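Local coordinates for protein nicotinate phosphoribosyltransferase (Vibrio cholerae, PDB 4HL7) that probably makes nicotinate D-ribonucleotide from nicotinate and phosphoribosyl diphosphate at the expense of ATP, a step in NAD biosynthesis, at residues A[248-252]-A[275-281]; A[262-268]-A[288-292]. All coordinates share one frame. Numbering follows the deposited sequence.

Contact 1: A[248-252]-A[275-281]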
ATOM      1  N   GLN A 248      11.980 -11.262  -9.850  1.00 15.40           N
ATOM      2  CA  GLN A 248      12.194 -10.438  -8.727  1.00 15.45           C
ATOM      3  C   GLN A 248      13.540  -9.675  -8.888  1.00 16.41           C
ATOM      4  O   GLN A 248      13.647  -8.470  -8.627  1.00 15.35           O
ATOM      5  CB  GLN A 248      12.195 -11.286  -7.472  1.00 16.61           C
ATOM      6  CG  GLN A 248      12.519 -10.476  -6.229  1.00 18.67           C
ATOM      7  CD  GLN A 248      12.260 -11.279  -4.974  1.00 19.10           C
ATOM      8  OE1 GLN A 248      11.414 -10.904  -4.154  1.00 20.51           O
ATOM      9  NE2 GLN A 248      12.945 -12.390  -4.838  1.00 18.05           N
ATOM     10  N   GLN A 249      14.554 -10.370  -9.378  1.00 13.65           N
ATOM     11  CA  GLN A 249      15.819  -9.717  -9.609  1.00 15.32           C
ATOM     12  C   GLN A 249      15.768  -8.619 -10.644  1.00 15.31           C
ATOM     13  O   GLN A 249      16.315  -7.523 -10.404  1.00 14.31           O
ATOM     14  CB  GLN A 249      16.920 -10.729  -9.971  1.00 16.76           C
ATOM     15  CG  GLN A 249      18.247 -10.056  -9.629  1.00 23.20           C
ATOM     16  CD  GLN A 249      19.372 -11.014  -9.594  1.00 29.83           C
ATOM     17  OE1 GLN A 249      19.902 -11.339  -8.542  1.00 28.61           O
ATOM     18  NE2 GLN A 249      19.739 -11.483 -10.746  1.00 27.18           N
ATOM     19  N   VAL A 250      15.106  -8.879 -11.760  1.00 14.06           N
ATOM     20  CA  VAL A 250      14.973  -7.845 -12.806  1.00 15.22           C
ATOM     21  C   VAL A 250      14.172  -6.651 -12.281  1.00 13.49           C
ATOM     22  O   VAL A 250      14.508  -5.488 -12.544  1.00 14.92           O
ATOM     23  CB  VAL A 250      14.351  -8.398 -14.105  1.00 17.56           C
ATOM     24  CG1 VAL A 250      13.927  -7.241 -15.009  1.00 16.82           C
ATOM     25  CG2 VAL A 250      15.338  -9.405 -14.774  1.00 16.78           C
ATOM     26  N   ALA A 251      13.109  -6.935 -11.506  1.00 14.21           N
ATOM     27  CA  ALA A 251      12.288  -5.841 -10.972  1.00 15.81           C
ATOM     28  C   ALA A 251      13.153  -4.994 -10.026  1.00 14.63           C
ATOM     29  O   ALA A 251      13.089  -3.739 -10.043  1.00 13.22           O
ATOM     30  CB  ALA A 251      11.078  -6.404 -10.230  1.00 16.18           C
ATOM     31  N   LEU A 252      13.990  -5.662  -9.186  1.00 13.31           N
ATOM     32  CA  LEU A 252      14.925  -4.845  -8.342  1.00 14.12           C
ATOM     33  C   LEU A 252      15.880  -3.958  -9.177  1.00 14.21           C
ATOM     34  O   LEU A 252      16.059  -2.767  -8.872  1.00 15.40           O
ATOM     35  CB  LEU A 252      15.749  -5.719  -7.356  1.00 13.49           C
ATOM     36  CG  LEU A 252      14.949  -6.504  -6.267  1.00 14.10           C
ATOM     37  CD1 LEU A 252      15.803  -7.611  -5.718  1.00 13.69           C
ATOM     38  CD2 LEU A 252      14.588  -5.480  -5.164  1.00 12.85           C
ATOM     39  N   ALA A 275      13.896 -16.529  -1.120  1.00 16.37           N
ATOM     40  CA  ALA A 275      14.023 -16.096  -2.546  1.00 16.33           C
ATOM     41  C   ALA A 275      14.540 -14.691  -2.636  1.00 16.65           C
ATOM     42  O   ALA A 275      15.359 -14.375  -3.506  1.00 16.70           O
ATOM     43  CB  ALA A 275      12.656 -16.176  -3.262  1.00 16.12           C
ATOM     44  N   PHE A 276      14.023 -13.815  -1.774  1.00 14.56           N
ATOM     45  CA  PHE A 276      14.491 -12.429  -1.753  1.00 15.24           C
ATOM     46  C   PHE A 276      15.985 -12.373  -1.423  1.00 15.22           C
ATOM     47  O   PHE A 276      16.764 -11.733  -2.140  1.00 14.69           O
ATOM     48  CB  PHE A 276      13.754 -11.616  -0.717  1.00 13.93           C
ATOM     49  CG  PHE A 276      14.188 -10.177  -0.720  1.00 15.34           C
ATOM     50  CD1 PHE A 276      13.750  -9.292  -1.720  1.00 14.54           C
ATOM     51  CD2 PHE A 276      15.104  -9.761   0.184  1.00 14.20           C
ATOM     52  CE1 PHE A 276      14.227  -7.977  -1.749  1.00 13.52           C
ATOM     53  CE2 PHE A 276      15.583  -8.452   0.179  1.00 15.76           C
ATOM     54  CZ  PHE A 276      15.135  -7.559  -0.783  1.00 14.44           C
ATOM     55  N   LEU A 277      16.411 -13.105  -0.393  1.00 15.28           N
ATOM     56  CA  LEU A 277      17.855 -13.045  -0.030  1.00 17.01           C
ATOM     57  C   LEU A 277      18.727 -13.567  -1.142  1.00 15.62           C
ATOM     58  O   LEU A 277      19.815 -13.054  -1.350  1.00 17.15           O
ATOM     59  CB  LEU A 277      18.109 -13.827   1.273  1.00 18.08           C
ATOM     60  CG  LEU A 277      17.433 -13.137   2.488  1.00 19.83           C
ATOM     61  CD1 LEU A 277      17.828 -13.884   3.755  1.00 25.12           C
ATOM     62  CD2 LEU A 277      17.740 -11.652   2.617  1.00 21.27           C
ATOM     63  N   ASN A 278      18.258 -14.571  -1.877  1.00 16.77           N
ATOM     64  CA  ASN A 278      19.038 -15.084  -2.996  1.00 19.32           C
ATOM     65  C   ASN A 278      19.152 -14.123  -4.152  1.00 20.03           C
ATOM     66  O   ASN A 278      20.120 -14.189  -4.922  1.00 20.15           O
ATOM     67  CB  ASN A 278      18.477 -16.406  -3.535  1.00 22.56           C
ATOM     68  CG  ASN A 278      18.713 -17.542  -2.584  1.00 33.85           C
ATOM     69  OD1 ASN A 278      19.571 -17.442  -1.683  1.00 37.98           O
ATOM     70  ND2 ASN A 278      17.951 -18.642  -2.758  1.00 34.26           N
ATOM     71  N   ASP A 279      18.191 -13.217  -4.280  1.00 16.42           N
ATOM     72  CA  ASP A 279      18.261 -12.218  -5.364  1.00 17.52           C
ATOM     73  C   ASP A 279      18.976 -10.931  -4.967  1.00 15.96           C
ATOM     74  O   ASP A 279      19.506 -10.212  -5.824  1.00 17.19           O
ATOM     75  CB  ASP A 279      16.814 -11.878  -5.879  1.00 17.69           C
ATOM     76  CG  ASP A 279      16.214 -13.008  -6.737  1.00 20.11           C
ATOM     77  OD1 ASP A 279      16.957 -13.854  -7.321  1.00 20.82           O
ATOM     78  OD2 ASP A 279      14.991 -13.072  -6.808  1.00 21.46           O
ATOM     79  N   PHE A 280      18.991 -10.646  -3.679  1.00 14.87           N
ATOM     80  CA  PHE A 280      19.376  -9.305  -3.173  1.00 15.94           C
ATOM     81  C   PHE A 280      20.887  -9.298  -2.987  1.00 14.47           C
ATOM     82  O   PHE A 280      21.380  -9.378  -1.858  1.00 17.22           O
ATOM     83  CB  PHE A 280      18.620  -9.032  -1.868  1.00 15.73           C
ATOM     84  CG  PHE A 280      18.526  -7.544  -1.465  1.00 14.46           C
ATOM     85  CD1 PHE A 280      18.134  -6.547  -2.372  1.00 15.39           C
ATOM     86  CD2 PHE A 280      18.774  -7.179  -0.141  1.00 14.92           C
ATOM     87  CE1 PHE A 280      18.052  -5.218  -1.968  1.00 16.21           C
ATOM     88  CE2 PHE A 280      18.715  -5.851   0.267  1.00 15.61           C
ATOM     89  CZ  PHE A 280      18.306  -4.863  -0.648  1.00 17.63           C
ATOM     90  N   ASN A 281      21.631  -9.269  -4.128  1.00 15.15           N
ATOM     91  CA  ASN A 281      23.073  -9.384  -4.068  1.00 15.73           C
ATOM     92  C   ASN A 281      23.759  -8.090  -3.550  1.00 15.68           C
ATOM     93  O   ASN A 281      23.129  -7.091  -3.189  1.00 14.39           O
ATOM     94  CB  ASN A 281      23.617  -9.790  -5.436  1.00 14.40           C
ATOM     95  CG  ASN A 281      23.261  -8.806  -6.507  1.00 15.19           C
ATOM     96  OD1 ASN A 281      23.397  -7.626  -6.324  1.00 16.61           O
ATOM     97  ND2 ASN A 281      22.813  -9.318  -7.665  1.00 17.27           N
TER
HETATM   98  O   HOH W   1      14.127 -13.281  -9.304  1.00 13.32           O
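This is a buried helix-to-helix contact in the TIM-barrel-like part of the enzyme, joining the start of helix 247-258 to the C-terminal end of helix 273-279. The two axes come within 10.2 Å and cross at -55°, and the backbones draw closest at Q249 and D279, whose CA atoms lie 5.5 Å apart. D279 is the polar centre. Its OD2 accepts a nearly straight hydrogen bond from Q248 NE2 at 2.9 Å and another from water 1 at 2.6 Å, which in turn takes the backbone N of Q249 at 2.9 Å. Its OD1 makes a long, weak ion pair with R245. L252, one turn on from Q248, brings the apolar part: its CD2 lies 4.2 Å from F276 CE1 and its CD1 4.2 Å from F280 CD1. L252 and F276 also touch A266 of strand 265-267, so this apolar side faces the sheet. OD2 thus gains two donors, a side-chain amide and a water that relays it to a first-turn backbone N-H, next to a leucine-phenylalanine patch.

Contact 2: A[262-268]-A[288-292]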
HETATM    1  N   MSE A 262      15.650   7.987  -6.870  1.00 18.85           N
HETATM    2  CA  MSE A 262      14.384   7.749  -6.132  1.00 20.29           C
HETATM    3  C   MSE A 262      14.649   6.873  -4.920  1.00 22.04           C
HETATM    4  O   MSE A 262      15.369   5.865  -5.011  1.00 20.89           O
HETATM    5  CB  MSE A 262      13.344   7.114  -7.072  1.00 19.82           C
HETATM    6  CG  MSE A 262      11.997   6.609  -6.484  1.00 20.56           C
HETATM    7 SE   MSE A 262      11.079   8.257  -5.888  1.00 32.40          SE
HETATM    8  CE  MSE A 262      10.526   9.138  -7.631  1.00 25.52           C
ATOM      9  N   LEU A 263      14.026   7.222  -3.788  1.00 20.26           N
ATOM     10  CA  LEU A 263      13.985   6.265  -2.634  1.00 20.54           C
ATOM     11  C   LEU A 263      13.711   4.820  -3.100  1.00 20.15           C
ATOM     12  O   LEU A 263      12.808   4.541  -3.912  1.00 17.36           O
ATOM     13  CB  LEU A 263      12.991   6.722  -1.590  1.00 22.31           C
ATOM     14  CG  LEU A 263      12.844   5.877  -0.296  1.00 23.09           C
ATOM     15  CD1 LEU A 263      14.099   6.088   0.555  1.00 21.99           C
ATOM     16  CD2 LEU A 263      11.592   6.327   0.435  1.00 23.82           C
ATOM     17  N   ALA A 264      14.525   3.899  -2.605  1.00 18.27           N
ATOM     18  CA  ALA A 264      14.439   2.528  -3.004  1.00 19.36           C
ATOM     19  C   ALA A 264      14.308   1.665  -1.783  1.00 16.53           C
ATOM     20  O   ALA A 264      15.326   1.358  -1.096  1.00 17.92           O
ATOM     21  CB  ALA A 264      15.657   2.138  -3.799  1.00 17.87           C
ATOM     22  N   ILE A 265      13.073   1.348  -1.442  1.00 14.72           N
ATOM     23  CA  ILE A 265      12.814   0.425  -0.323  1.00 14.65           C
ATOM     24  C   ILE A 265      12.060  -0.763  -0.888  1.00 15.24           C
ATOM     25  O   ILE A 265      10.925  -0.603  -1.315  1.00 16.03           O
ATOM     26  CB  ILE A 265      11.946   1.095   0.790  1.00 15.59           C
ATOM     27  CG1 ILE A 265      12.680   2.291   1.430  1.00 17.67           C
ATOM     28  CG2 ILE A 265      11.561   0.066   1.890  1.00 17.68           C
ATOM     29  CD1 ILE A 265      13.946   1.912   2.213  1.00 17.34           C
ATOM     30  N   ALA A 266      12.659  -1.966  -0.859  1.00 15.26           N
ATOM     31  CA  ALA A 266      12.002  -3.194  -1.464  1.00 18.97           C
ATOM     32  C   ALA A 266      11.179  -3.977  -0.470  1.00 18.44           C
ATOM     33  O   ALA A 266      11.642  -4.252   0.637  1.00 16.31           O
ATOM     34  CB  ALA A 266      13.072  -4.128  -2.065  1.00 16.71           C
ATOM     35  N   PRO A 267       9.951  -4.370  -0.843  1.00 19.07           N
ATOM     36  CA  PRO A 267       9.352  -5.433  -0.045  1.00 18.51           C
ATOM     37  C   PRO A 267      10.048  -6.775  -0.276  1.00 18.32           C
ATOM     38  O   PRO A 267      10.588  -7.021  -1.345  1.00 17.21           O
ATOM     39  CB  PRO A 267       7.908  -5.487  -0.580  1.00 19.09           C
ATOM     40  CG  PRO A 267       8.133  -5.202  -2.043  1.00 21.15           C
ATOM     41  CD  PRO A 267       9.219  -4.150  -2.113  1.00 18.63           C
ATOM     42  N   THR A 268      10.015  -7.652   0.714  1.00 16.94           N
ATOM     43  CA  THR A 268      10.814  -8.872   0.626  1.00 17.24           C
ATOM     44  C   THR A 268       9.987 -10.111   0.456  1.00 17.82           C
ATOM     45  O   THR A 268      10.553 -11.258   0.274  1.00 18.05           O
ATOM     46  CB  THR A 268      11.693  -9.029   1.922  1.00 16.51           C
ATOM     47  OG1 THR A 268      10.803  -9.240   3.023  1.00 16.13           O
ATOM     48  CG2 THR A 268      12.498  -7.806   2.169  1.00 16.52           C
ATOM     49  N   TYR A 288      20.113  -0.168  -2.677  1.00 13.63           N
ATOM     50  CA  TYR A 288      18.818   0.052  -2.023  1.00 13.80           C
ATOM     51  C   TYR A 288      18.975   0.718  -0.640  1.00 15.46           C
ATOM     52  O   TYR A 288      19.902   0.433   0.087  1.00 15.00           O
ATOM     53  CB  TYR A 288      18.062  -1.286  -1.904  1.00 12.94           C
ATOM     54  CG  TYR A 288      17.213  -1.524  -3.116  1.00 12.55           C
ATOM     55  CD1 TYR A 288      15.840  -1.320  -3.061  1.00 15.33           C
ATOM     56  CD2 TYR A 288      17.800  -1.960  -4.315  1.00 13.35           C
ATOM     57  CE1 TYR A 288      15.043  -1.518  -4.184  1.00 16.94           C
ATOM     58  CE2 TYR A 288      17.011  -2.133  -5.469  1.00 13.59           C
ATOM     59  CZ  TYR A 288      15.647  -1.868  -5.382  1.00 16.57           C
ATOM     60  OH  TYR A 288      14.846  -2.020  -6.494  1.00 15.44           O
ATOM     61  N   ASP A 289      18.046   1.605  -0.297  1.00 15.51           N
ATOM     62  CA  ASP A 289      18.062   2.296   0.950  1.00 15.07           C
ATOM     63  C   ASP A 289      17.590   1.397   2.071  1.00 16.48           C
ATOM     64  O   ASP A 289      17.845   1.678   3.256  1.00 17.58           O
ATOM     65  CB  ASP A 289      17.172   3.530   0.841  1.00 17.96           C
ATOM     66  CG  ASP A 289      17.667   4.483  -0.264  1.00 19.89           C
ATOM     67  OD1 ASP A 289      18.824   4.921  -0.161  1.00 21.08           O
ATOM     68  OD2 ASP A 289      16.969   4.631  -1.310  1.00 19.70           O
ATOM     69  N   GLY A 290      16.903   0.319   1.717  1.00 15.86           N
ATOM     70  CA  GLY A 290      16.421  -0.570   2.761  1.00 17.04           C
ATOM     71  C   GLY A 290      15.305  -1.463   2.245  1.00 13.52           C
ATOM     72  O   GLY A 290      15.071  -1.585   0.996  1.00 13.78           O
ATOM     73  N   VAL A 291      14.586  -2.060   3.183  1.00 13.93           N
ATOM     74  CA  VAL A 291      13.583  -3.069   2.845  1.00 13.96           C
ATOM     75  C   VAL A 291      12.337  -2.867   3.730  1.00 15.31           C
ATOM     76  O   VAL A 291      12.420  -2.267   4.832  1.00 14.68           O
ATOM     77  CB  VAL A 291      14.123  -4.515   3.055  1.00 15.29           C
ATOM     78  CG1 VAL A 291      15.113  -4.864   1.944  1.00 15.86           C
ATOM     79  CG2 VAL A 291      14.805  -4.680   4.461  1.00 16.82           C
ATOM     80  N   ARG A 292      11.228  -3.456   3.301  1.00 15.79           N
ATOM     81  CA  ARG A 292       9.949  -3.305   4.026  1.00 17.03           C
ATOM     82  C   ARG A 292       9.471  -4.671   4.499  1.00 16.66           C
ATOM     83  O   ARG A 292       9.485  -5.643   3.723  1.00 14.73           O
ATOM     84  CB  ARG A 292       8.893  -2.664   3.095  1.00 16.48           C
ATOM     85  CG  ARG A 292       7.521  -2.444   3.782  1.00 18.78           C
ATOM     86  CD  ARG A 292       6.528  -1.713   2.837  1.00 23.35           C
ATOM     87  NE  ARG A 292       5.609  -2.731   2.352  1.00 38.65           N
ATOM     88  CZ  ARG A 292       5.298  -2.993   1.080  1.00 40.23           C
ATOM     89  NH1 ARG A 292       4.514  -4.041   0.817  1.00 43.78           N
ATOM     90  NH2 ARG A 292       5.688  -2.203   0.082  1.00 40.10           N
TER
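Two parallel strands, 265-267 and 290-292, meet with I265 paired to G290, A266 to V291 and P267 to R292. A266 supplies both regular hydrogen bonds: its N donates to G290 O (3.1 Å) and its O accepts from R292 N (2.8 Å). Just before the strands, A264 is held at both polar backbone atoms, A264 N by the carboxylate of D289 (2.9 Å to OD2) and A264 O by D289 N (2.8 Å), with a weak bond from G290 N to A264 O at 3.4 Å. P267 still pairs with R292, but the hydrogen bonding stops after R292 N to A266 O: T268 N and R292 O, 3.7 Å apart, are buried without a partner in the model. I265 turns its backbone to I230, L263 O accepts from W255 NE1, and V291 bonds on to L320 and I322 of strand 320-323. The polar ends of Y288, T268 and R292 find partners outside the two segments: Y288 OH at L252 O, T268 OG1 at W301 and R292 NH2 at T229. The Y288 ring takes A264 CB over its face, a CH-pi contact 4.0 Å from the centroid. A CB on G290 would crowd I265 CD1 and jam against D289 O. R292 and P267 also touch H232, unmodified here and predicted to become phosphorylated. Parallel strands separated by helices are the hallmark of this family's TIM-barrel-like domain.

How the contacts relate
Along the chain, helix 247-258 comes first, then strand 265-267, helix 273-279 and, after the short helix 282-287, strand 290-293. The segments alternate, so the contacts cross instead of nesting: contact 1 closes a loop of 22 residues that holds strand 265-267, and contact 2 closes one of 19 residues that holds helices 273-279 and 282-287. The second loop is a beta-alpha-beta crossover between parallel strands. The contacts touch, their centres 12 Å apart. Y288 OH probably hydrogen-bonds L252 O at 2.8 Å, L252 CD2 packs 3.7 Å from A266 CB, and F276 CB reaches T268 O at 3.4 Å. Together they tie two successive helices to the strand pair beneath them.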